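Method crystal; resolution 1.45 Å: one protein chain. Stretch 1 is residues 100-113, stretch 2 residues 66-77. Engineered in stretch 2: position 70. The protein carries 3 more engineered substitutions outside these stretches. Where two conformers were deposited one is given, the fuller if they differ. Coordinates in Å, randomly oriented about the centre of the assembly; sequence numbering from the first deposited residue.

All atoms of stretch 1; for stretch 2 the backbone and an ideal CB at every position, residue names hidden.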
ATOM      1  N   SER A 100     -14.230   2.215  -7.616  1.00 27.55           N
ATOM      2  CA  SER A 100     -14.094   3.151  -8.722  0.52 29.17           C
ATOM      3  C   SER A 100     -12.992   4.170  -8.471  1.00 27.27           C
ATOM      4  O   SER A 100     -12.197   4.475  -9.380  1.00 29.80           O
ATOM      5  CB  SER A 100     -15.444   3.848  -8.930  0.52 33.31           C
ATOM      6  OG  SER A 100     -15.395   4.748 -10.026  0.52 38.70           O
ATOM      7  N   ASN A 101     -12.936   4.730  -7.256  1.00 23.97           N
ATOM      8  CA  ASN A 101     -11.922   5.750  -6.991  1.00 26.25           C
ATOM      9  C   ASN A 101     -10.502   5.192  -7.016  1.00 23.92           C
ATOM     10  O   ASN A 101      -9.547   5.968  -7.172  1.00 22.33           O
ATOM     11  CB  ASN A 101     -12.185   6.443  -5.649  1.00 24.91           C
ATOM     12  CG  ASN A 101     -13.084   7.639  -5.767  1.00 34.36           C
ATOM     13  OD1 ASN A 101     -13.168   8.271  -6.818  1.00 33.45           O
ATOM     14  ND2 ASN A 101     -13.785   7.934  -4.680  1.00 32.29           N
ATOM     15  N   SER A 102     -10.320   3.849  -6.905  1.00 22.43           N
ATOM     16  CA  SER A 102      -8.963   3.306  -7.005  0.77 21.38           C
ATOM     17  C   SER A 102      -8.367   3.569  -8.371  1.00 18.78           C
ATOM     18  O   SER A 102      -7.132   3.633  -8.510  1.00 20.75           O
ATOM     19  CB  SER A 102      -9.004   1.787  -6.754  0.77 22.19           C
ATOM     20  OG  SER A 102      -9.461   1.566  -5.459  0.77 21.53           O
ATOM     21  N   GLN A 103      -9.218   3.754  -9.395  1.00 22.06           N
ATOM     22  CA  GLN A 103      -8.717   4.126 -10.713  1.00 23.58           C
ATOM     23  C   GLN A 103      -8.135   5.533 -10.680  1.00 22.45           C
ATOM     24  O   GLN A 103      -7.084   5.803 -11.293  1.00 23.61           O
ATOM     25  CB  GLN A 103      -9.831   4.055 -11.747  1.00 27.38           C
ATOM     26  CG  GLN A 103      -9.334   4.480 -13.138  1.00 29.59           C
ATOM     27  CD  GLN A 103     -10.424   4.473 -14.182  1.00 37.55           C
ATOM     28  OE1 GLN A 103     -11.460   5.102 -14.014  1.00 40.94           O
ATOM     29  NE2 GLN A 103     -10.204   3.727 -15.259  1.00 38.26           N
ATOM     30  N   ARG A 104      -8.800   6.431  -9.971  1.00 21.98           N
ATOM     31  CA  ARG A 104      -8.264   7.795  -9.862  1.00 21.81           C
ATOM     32  C   ARG A 104      -6.962   7.793  -9.056  1.00 20.94           C
ATOM     33  O   ARG A 104      -6.007   8.516  -9.414  1.00 22.31           O
ATOM     34  CB  ARG A 104      -9.294   8.727  -9.221  1.00 26.85           C
ATOM     35  CG  ARG A 104     -10.531   8.955 -10.059  1.00 34.59           C
ATOM     36  CD  ARG A 104     -11.461   9.983  -9.338  1.00 45.58           C
ATOM     37  NE  ARG A 104     -12.668  10.191 -10.118  1.00 60.38           N
ATOM     38  CZ  ARG A 104     -12.954  11.339 -10.718  1.00 65.22           C
ATOM     39  NH1 ARG A 104     -12.121  12.369 -10.583  1.00 63.62           N
ATOM     40  NH2 ARG A 104     -14.074  11.466 -11.426  1.00 68.81           N
ATOM     41  N   TRP A 105      -6.902   7.011  -7.962  1.00 19.79           N
ATOM     42  CA  TRP A 105      -5.650   6.921  -7.236  1.00 19.68           C
ATOM     43  C   TRP A 105      -4.528   6.419  -8.143  1.00 20.60           C
ATOM     44  O   TRP A 105      -3.403   6.919  -8.102  1.00 21.01           O
ATOM     45  CB  TRP A 105      -5.813   5.995  -6.037  1.00 20.41           C
ATOM     46  CG  TRP A 105      -6.630   6.582  -4.885  1.00 19.71           C
ATOM     47  CD1 TRP A 105      -7.849   6.171  -4.449  1.00 22.76           C
ATOM     48  CD2 TRP A 105      -6.210   7.639  -4.015  1.00 23.85           C
ATOM     49  NE1 TRP A 105      -8.231   6.921  -3.322  1.00 20.61           N
ATOM     50  CE2 TRP A 105      -7.221   7.802  -3.040  1.00 22.44           C
ATOM     51  CE3 TRP A 105      -5.049   8.400  -3.941  1.00 22.30           C
ATOM     52  CZ2 TRP A 105      -7.155   8.773  -2.039  1.00 23.38           C
ATOM     53  CZ3 TRP A 105      -4.968   9.415  -2.930  1.00 24.18           C
ATOM     54  CH2 TRP A 105      -6.011   9.525  -1.964  1.00 24.30           C
ATOM     55  N   LYS A 106      -4.809   5.379  -8.957  1.00 19.21           N
ATOM     56  CA  LYS A 106      -3.739   4.833  -9.793  1.00 21.37           C
ATOM     57  C   LYS A 106      -3.302   5.808 -10.875  1.00 21.86           C
ATOM     58  O   LYS A 106      -2.090   5.964 -11.131  1.00 20.94           O
ATOM     59  CB  LYS A 106      -4.250   3.530 -10.439  1.00 20.62           C
ATOM     60  CG  LYS A 106      -3.292   2.819 -11.429  1.00 21.60           C
ATOM     61  CD  LYS A 106      -1.978   2.470 -10.757  1.00 20.27           C
ATOM     62  CE  LYS A 106      -1.243   1.320 -11.519  1.00 22.64           C
ATOM     63  NZ  LYS A 106      -1.017   1.745 -12.914  1.00 26.35           N
ATOM     64  N   GLN A 107      -4.266   6.487 -11.517  1.00 21.46           N
ATOM     65  CA  GLN A 107      -3.926   7.515 -12.503  1.00 23.14           C
ATOM     66  C   GLN A 107      -3.116   8.651 -11.868  1.00 23.18           C
ATOM     67  O   GLN A 107      -2.160   9.150 -12.474  1.00 23.39           O
ATOM     68  CB  GLN A 107      -5.215   8.048 -13.139  1.00 25.05           C
ATOM     69  CG  GLN A 107      -5.873   6.991 -14.091  1.00 28.83           C
ATOM     70  CD  GLN A 107      -7.288   7.372 -14.499  1.00 40.80           C
ATOM     71  OE1 GLN A 107      -7.922   8.229 -13.875  1.00 46.54           O
ATOM     72  NE2 GLN A 107      -7.786   6.742 -15.572  1.00 42.47           N
ATOM     73  N   ASP A 108      -3.454   9.020 -10.639  1.00 21.50           N
ATOM     74  CA  ASP A 108      -2.684  10.065  -9.948  1.00 24.45           C
ATOM     75  C   ASP A 108      -1.250   9.594  -9.703  1.00 23.07           C
ATOM     76  O   ASP A 108      -0.292  10.308 -10.010  1.00 24.14           O
ATOM     77  CB  ASP A 108      -3.388  10.443  -8.642  1.00 22.98           C
ATOM     78  CG  ASP A 108      -2.706  11.641  -7.928  1.00 23.76           C
ATOM     79  OD1 ASP A 108      -2.733  12.738  -8.498  1.00 27.59           O
ATOM     80  OD2 ASP A 108      -2.189  11.396  -6.809  1.00 26.75           O
ATOM     81  N   LEU A 109      -1.088   8.360  -9.216  1.00 21.51           N
ATOM     82  CA  LEU A 109       0.253   7.811  -8.969  1.00 21.28           C
ATOM     83  C   LEU A 109       1.099   7.861 -10.237  1.00 24.77           C
ATOM     84  O   LEU A 109       2.238   8.354 -10.237  1.00 25.88           O
ATOM     85  CB  LEU A 109       0.087   6.355  -8.507  1.00 21.68           C
ATOM     86  CG  LEU A 109       1.410   5.605  -8.350  1.00 24.38           C
ATOM     87  CD1 LEU A 109       2.182   6.058  -7.109  1.00 26.56           C
ATOM     88  CD2 LEU A 109       1.163   4.055  -8.213  1.00 26.14           C
ATOM     89  N   ASP A 110       0.549   7.382 -11.346  1.00 22.54           N
ATOM     90  CA  ASP A 110       1.346   7.335 -12.560  1.00 25.57           C
ATOM     91  C   ASP A 110       1.595   8.702 -13.168  1.00 25.84           C
ATOM     92  O   ASP A 110       2.574   8.859 -13.906  1.00 30.46           O
ATOM     93  CB  ASP A 110       0.705   6.401 -13.562  1.00 26.77           C
ATOM     94  CG  ASP A 110       0.654   4.964 -13.036  1.00 29.42           C
ATOM     95  OD1 ASP A 110       1.504   4.581 -12.166  1.00 30.48           O
ATOM     96  OD2 ASP A 110      -0.287   4.282 -13.458  1.00 31.45           O
ATOM     97  N   SER A 111       0.749   9.694 -12.859  1.00 24.93           N
ATOM     98  CA  SER A 111       0.996  11.057 -13.325  1.00 27.68           C
ATOM     99  C   SER A 111       2.093  11.756 -12.539  1.00 26.56           C
ATOM    100  O   SER A 111       2.663  12.732 -13.059  1.00 30.72           O
ATOM    101  CB  SER A 111      -0.284  11.891 -13.251  1.00 30.25           C
ATOM    102  OG  SER A 111      -0.612  12.314 -11.921  1.00 31.52           O
ATOM    103  N   LYS A 112       2.400  11.279 -11.320  1.00 28.00           N
ATOM    104  CA  LYS A 112       3.262  11.992 -10.382  0.50 29.43           C
ATOM    105  C   LYS A 112       4.629  11.362 -10.173  1.00 31.60           C
ATOM    106  O   LYS A 112       5.567  12.079  -9.801  1.00 35.61           O
ATOM    107  CB  LYS A 112       2.588  12.129  -9.000  0.50 26.35           C
ATOM    108  CG  LYS A 112       1.226  12.911  -9.003  0.50 25.33           C
ATOM    109  CD  LYS A 112       1.427  14.385  -9.327  0.50 22.68           C
ATOM    110  CE  LYS A 112       0.147  15.199  -9.071  0.50 25.78           C
ATOM    111  NZ  LYS A 112      -1.005  14.877  -9.973  0.50 26.59           N
ATOM    112  N   LEU A 113       4.766  10.069 -10.388  1.00 26.86           N
ATOM    113  CA  LEU A 113       5.918   9.357  -9.863  1.00 30.14           C
ATOM    114  C   LEU A 113       6.296   8.204 -10.784  1.00 29.52           C
ATOM    115  O   LEU A 113       5.432   7.462 -11.256  1.00 29.76           O
ATOM    116  CB  LEU A 113       5.552   8.807  -8.476  1.00 32.82           C
ATOM    117  CG  LEU A 113       6.552   8.043  -7.620  1.00 34.99           C
ATOM    118  CD1 LEU A 113       7.684   8.956  -7.185  1.00 40.01           C
ATOM    119  CD2 LEU A 113       5.846   7.356  -6.426  1.00 34.82           C
ATOM    120  N   UNK A  66       0.827   6.637   5.311  1.00 20.08           N
ATOM    121  CA  UNK A  66      -0.648   6.645   5.203  1.00 19.66           C
ATOM    122  C   UNK A  66      -1.100   8.037   4.732  1.00 19.48           C
ATOM    123  O   UNK A  66      -0.785   9.054   5.367  1.00 20.90           O
ATOM    124  CB  UNK A  66      -1.302   6.287   6.539  1.00 19.66           C
ATOM    125  N   UNK A  67      -1.850   8.090   3.614  1.00 18.65           N
ATOM    126  CA  UNK A  67      -2.256   9.398   3.088  0.76 20.49           C
ATOM    127  C   UNK A  67      -3.155  10.148   4.059  1.00 19.53           C
ATOM    128  O   UNK A  67      -3.240  11.382   3.989  1.00 21.58           O
ATOM    129  CB  UNK A  67      -2.975   9.229   1.748  0.76 20.49           C
ATOM    130  N   UNK A  68      -3.836   9.430   4.958  1.00 19.78           N
ATOM    131  CA  UNK A  68      -4.446  10.013   6.174  1.00 19.20           C
ATOM    132  C   UNK A  68      -5.258  11.271   5.929  1.00 20.24           C
ATOM    133  O   UNK A  68      -6.268  11.220   5.219  1.00 21.64           O
ATOM    134  CB  UNK A  68      -3.352  10.334   7.194  1.00 19.20           C
ATOM    135  N   UNK A  69      -4.836  12.421   6.493  1.00 19.72           N
ATOM    136  CA  UNK A  69      -5.670  13.628   6.491  1.00 22.45           C
ATOM    137  C   UNK A  69      -6.110  14.123   5.114  1.00 21.87           C
ATOM    138  O   UNK A  69      -7.115  14.832   5.015  1.00 22.12           O
ATOM    139  CB  UNK A  69      -4.910  14.756   7.191  1.00 22.45           C
ATOM    140  N   UNK A  70      -5.400  13.789   4.043  1.00 22.14           N
ATOM    141  CA  UNK A  70      -5.826  14.261   2.700  1.00 25.39           C
ATOM    142  C   UNK A  70      -6.432  13.141   1.844  1.00 23.70           C
ATOM    143  O   UNK A  70      -6.619  13.347   0.662  1.00 25.74           O
ATOM    144  CB  UNK A  70      -4.634  14.870   1.959  1.00 25.39           C
ATOM    145  N   UNK A  71      -6.856  12.052   2.465  1.00 20.51           N
ATOM    146  CA  UNK A  71      -7.359  10.905   1.719  1.00 21.42           C
ATOM    147  C   UNK A  71      -8.615  11.218   0.928  1.00 23.31           C
ATOM    148  O   UNK A  71      -8.852  10.588  -0.110  1.00 24.21           O
ATOM    149  CB  UNK A  71      -7.637   9.744   2.676  1.00 21.42           C
ATOM    150  N   UNK A  72      -9.448  12.147   1.375  1.00 21.89           N
ATOM    151  CA  UNK A  72     -10.685  12.385   0.643  1.00 22.34           C
ATOM    152  C   UNK A  72     -10.474  13.205  -0.624  1.00 25.26           C
ATOM    153  O   UNK A  72     -11.414  13.351  -1.403  1.00 26.97           O
ATOM    154  CB  UNK A  72     -11.694  13.093   1.549  1.00 22.34           C
ATOM    155  N   UNK A  73      -9.261  13.710  -0.865  1.00 23.97           N
ATOM    156  CA  UNK A  73      -8.979  14.495  -2.054  1.00 25.26           C
ATOM    157  C   UNK A  73      -8.556  13.658  -3.252  1.00 27.53           C
ATOM    158  O   UNK A  73      -8.545  14.185  -4.371  1.00 34.40           O
ATOM    159  CB  UNK A  73      -7.887  15.520  -1.741  1.00 25.26           C
ATOM    160  N   UNK A  74      -8.270  12.382  -3.058  1.00 27.85           N
ATOM    161  CA  UNK A  74      -7.944  11.469  -4.183  1.00 29.72           C
ATOM    162  C   UNK A  74      -6.824  12.037  -5.070  1.00 30.58           C
ATOM    163  O   UNK A  74      -6.830  11.860  -6.287  1.00 30.57           O
ATOM    164  CB  UNK A  74      -9.190  11.213  -5.033  1.00 29.72           C
ATOM    165  N   UNK A  75      -5.859  12.759  -4.478  1.00 28.36           N
ATOM    166  CA  UNK A  75      -4.760  13.345  -5.248  1.00 28.29           C
ATOM    167  C   UNK A  75      -3.627  13.551  -4.264  1.00 29.81           C
ATOM    168  O   UNK A  75      -3.799  14.276  -3.283  1.00 33.69           O
ATOM    169  CB  UNK A  75      -5.161  14.652  -5.935  1.00 28.29           C
ATOM    170  N   UNK A  76      -2.482  12.923  -4.516  1.00 24.92           N
ATOM    171  CA  UNK A  76      -1.391  12.932  -3.561  1.00 23.57           C
ATOM    172  C   UNK A  76      -0.587  14.220  -3.660  1.00 22.20           C
ATOM    173  O   UNK A  76      -0.389  14.774  -4.744  1.00 23.93           O
ATOM    174  CB  UNK A  76      -0.482  11.721  -3.781  1.00 23.57           C
ATOM    175  N   UNK A  77      -0.106  14.697  -2.510  1.00 22.75           N
ATOM    176  CA  UNK A  77       0.781  15.844  -2.502  1.00 23.88           C
ATOM    177  C   UNK A  77       2.241  15.420  -2.615  1.00 20.84           C
ATOM    178  O   UNK A  77       2.613  14.278  -2.286  1.00 20.87           O
ATOM    179  CB  UNK A  77       0.567  16.667  -1.230  1.00 23.88           C
TER

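Position 66 lies beyond the reach of the helix, with nothing of it within 5.5 Å of the ideal CB, so the contact sets no rule. The residue is Asp66, whose OD1 accepts a hydrogen bond from the backbone N of position 68 at 3.0 Å.

At position 67 CA-to-CB points toward the helix, and the ideal CB sits 4.8 Å from Trp105 CH2. An aromatic carbon offers nothing polar, so a medium or long apolar chain suits: valine, isoleucine, leucine or methionine. Ile67 is deposited, and its CD1 reaches Trp105 CZ3 at 3.4 Å.

Positions 68, 69 and 70 have no helix atom near their ideal CB. Phi is positive at 68 (48/-116), an angle glycine or asparagine takes more readily than most, yet the residue is Ala68. At 69 there is room for a side chain, but Gly69 has none. Position 70 holds Leu70, an engineered substitution whose side chain leads away from the helix.

Position 71 points sideways, its ideal CB 4.8 Å from Trp105 CZ2, and many side chains could pass by. What matters is backbone: the carbonyl O stands 3.1 Å from Trp105 CZ2, at the ring edge and near its plane, where the aromatic hydrogens carry slight positive charge. Glu71 sends its carboxylate away from the helix.

Positions 72 and 73 point away and could take almost anything; they are Arg72 and Phe73, neither touching the helix.

Position 74 packs closely against the indole. Its phi/psi of 52/34 is left-handed, favouring glycine, asparagine or aspartate, while its CA lies over a face of the indole. The ideal CB is 4.4 Å from Trp105 CZ2 and 4.9 Å from Arg104 CB; a small side chain suits, and a methyl could reach Arg104 CB, though beta-branching goes against the backbone preference. Thr74 adopts this conformation although beta-branched residues do so less readily. Its CA is 3.6 Å from the centroid of the six-membered ring of Trp105, 17° off the normal, a CH-pi contact, and its CG2 packs 3.6 Å from Arg104 CB.

Position 75 points away overall, but its ideal CB is 4.0 Å from Asp108 OD1. A small donor such as serine or threonine fits beside that acceptor. Ser75 gives a weak hydrogen bond, OG to Asp108 OD1 at 3.4 Å; the same OD1 is salt-bridged to Lys112 NZ at 3.1 Å.

At position 76 the backbone N meets Asp108 OD2 at 2.8 Å, a geometry that any residue except proline could supply with a hydrogen. CA-to-CB points sideways, the ideal CB 3.5 Å from Asp108 OD2 and 5.1 Å from Trp105 CZ3, with Leu109 farther along. A long, flexible apolar chain is called for, methionine or leucine. Met76 donates that bond at a nearly linear 173°. Its m, t, m side chain passes the indole edge, CG 4.0 Å from Trp105 CZ3, and brings CE within 3.5 Å of Leu109 CA.

Position 77 points away and sits at the N-cap of a following helix, where serine, threonine, aspartate or asparagine is usual. Thr77 fills it, out of contact with stretch 1.

Stretch 2 (66-77) DIAGLERFTSMT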
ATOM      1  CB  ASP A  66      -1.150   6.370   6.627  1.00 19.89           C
ATOM      2  CG  ASP A  66      -2.650   6.288   6.792  1.00 20.95           C
ATOM      3  OD1 ASP A  66      -3.448   6.658   5.929  1.00 20.23           O
ATOM      4  OD2 ASP A  66      -2.996   5.844   7.915  1.00 23.90           O
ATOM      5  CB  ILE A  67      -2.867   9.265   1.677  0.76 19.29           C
ATOM      6  CG1 ILE A  67      -3.146  10.640   1.062  0.76 23.77           C
ATOM      7  CG2 ILE A  67      -4.128   8.419   1.688  0.76 20.38           C
ATOM      8  CD1 ILE A  67      -2.988  10.604  -0.405  0.76 28.39           C
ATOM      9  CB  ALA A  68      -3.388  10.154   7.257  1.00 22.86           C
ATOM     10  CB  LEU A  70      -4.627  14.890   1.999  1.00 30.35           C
ATOM     11  CG  LEU A  70      -4.120  16.195   2.598  1.00 31.44           C
ATOM     12  CD1 LEU A  70      -2.867  16.664   1.898  1.00 31.72           C
ATOM     13  CD2 LEU A  70      -5.182  17.268   2.570  1.00 32.53           C
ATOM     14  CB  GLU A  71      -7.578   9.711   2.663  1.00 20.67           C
ATOM     15  CG  GLU A  71      -8.613   9.980   3.762  1.00 22.10           C
ATOM     16  CD  GLU A  71      -8.356   9.188   5.027  1.00 23.10           C
ATOM     17  OE1 GLU A  71      -7.726   8.087   4.953  1.00 22.67           O
ATOM     18  OE2 GLU A  71      -8.833   9.590   6.103  1.00 24.99           O
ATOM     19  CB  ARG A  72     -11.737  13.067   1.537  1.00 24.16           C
ATOM     20  CG  ARG A  72     -12.261  12.167   2.653  1.00 25.02           C
ATOM     21  CD  ARG A  72     -13.514  12.779   3.363  1.00 27.79           C
ATOM     22  NE  ARG A  72     -14.030  11.807   4.330  1.00 35.71           N
ATOM     23  CZ  ARG A  72     -14.972  10.897   4.048  1.00 35.68           C
ATOM     24  NH1 ARG A  72     -15.515  10.854   2.844  1.00 38.86           N
ATOM     25  NH2 ARG A  72     -15.387  10.039   4.974  1.00 34.48           N
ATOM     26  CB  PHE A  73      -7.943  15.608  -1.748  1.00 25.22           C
ATOM     27  CG  PHE A  73      -8.490  16.702  -0.912  1.00 24.10           C
ATOM     28  CD1 PHE A  73      -9.169  17.734  -1.513  1.00 24.76           C
ATOM     29  CD2 PHE A  73      -8.365  16.667   0.474  1.00 26.17           C
ATOM     30  CE1 PHE A  73      -9.724  18.754  -0.770  1.00 26.16           C
ATOM     31  CE2 PHE A  73      -8.914  17.710   1.238  1.00 28.96           C
ATOM     32  CZ  PHE A  73      -9.571  18.740   0.611  1.00 27.20           C
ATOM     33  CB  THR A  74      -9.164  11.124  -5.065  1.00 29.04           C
ATOM     34  OG1 THR A  74     -10.383  11.036  -4.284  1.00 35.05           O
ATOM     35  CG2 THR A  74      -8.893   9.765  -5.788  1.00 28.71           C
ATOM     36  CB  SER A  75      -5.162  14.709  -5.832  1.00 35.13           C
ATOM     37  OG  SER A  75      -4.064  15.208  -6.580  1.00 40.08           O
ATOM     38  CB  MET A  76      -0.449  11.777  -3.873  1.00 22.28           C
ATOM     39  CG  MET A  76      -1.133  10.432  -3.683  1.00 22.12           C
ATOM     40  SD  MET A  76      -0.034   9.081  -4.041  1.00 23.23           S
ATOM     41  CE  MET A  76       0.346   9.275  -5.739  1.00 23.31           C
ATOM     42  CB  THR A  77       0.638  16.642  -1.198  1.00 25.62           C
ATOM     43  OG1 THR A  77       0.903  15.780  -0.076  1.00 25.92           O
ATOM     44  CG2 THR A  77      -0.803  17.280  -1.086  1.00 30.29           C
TER
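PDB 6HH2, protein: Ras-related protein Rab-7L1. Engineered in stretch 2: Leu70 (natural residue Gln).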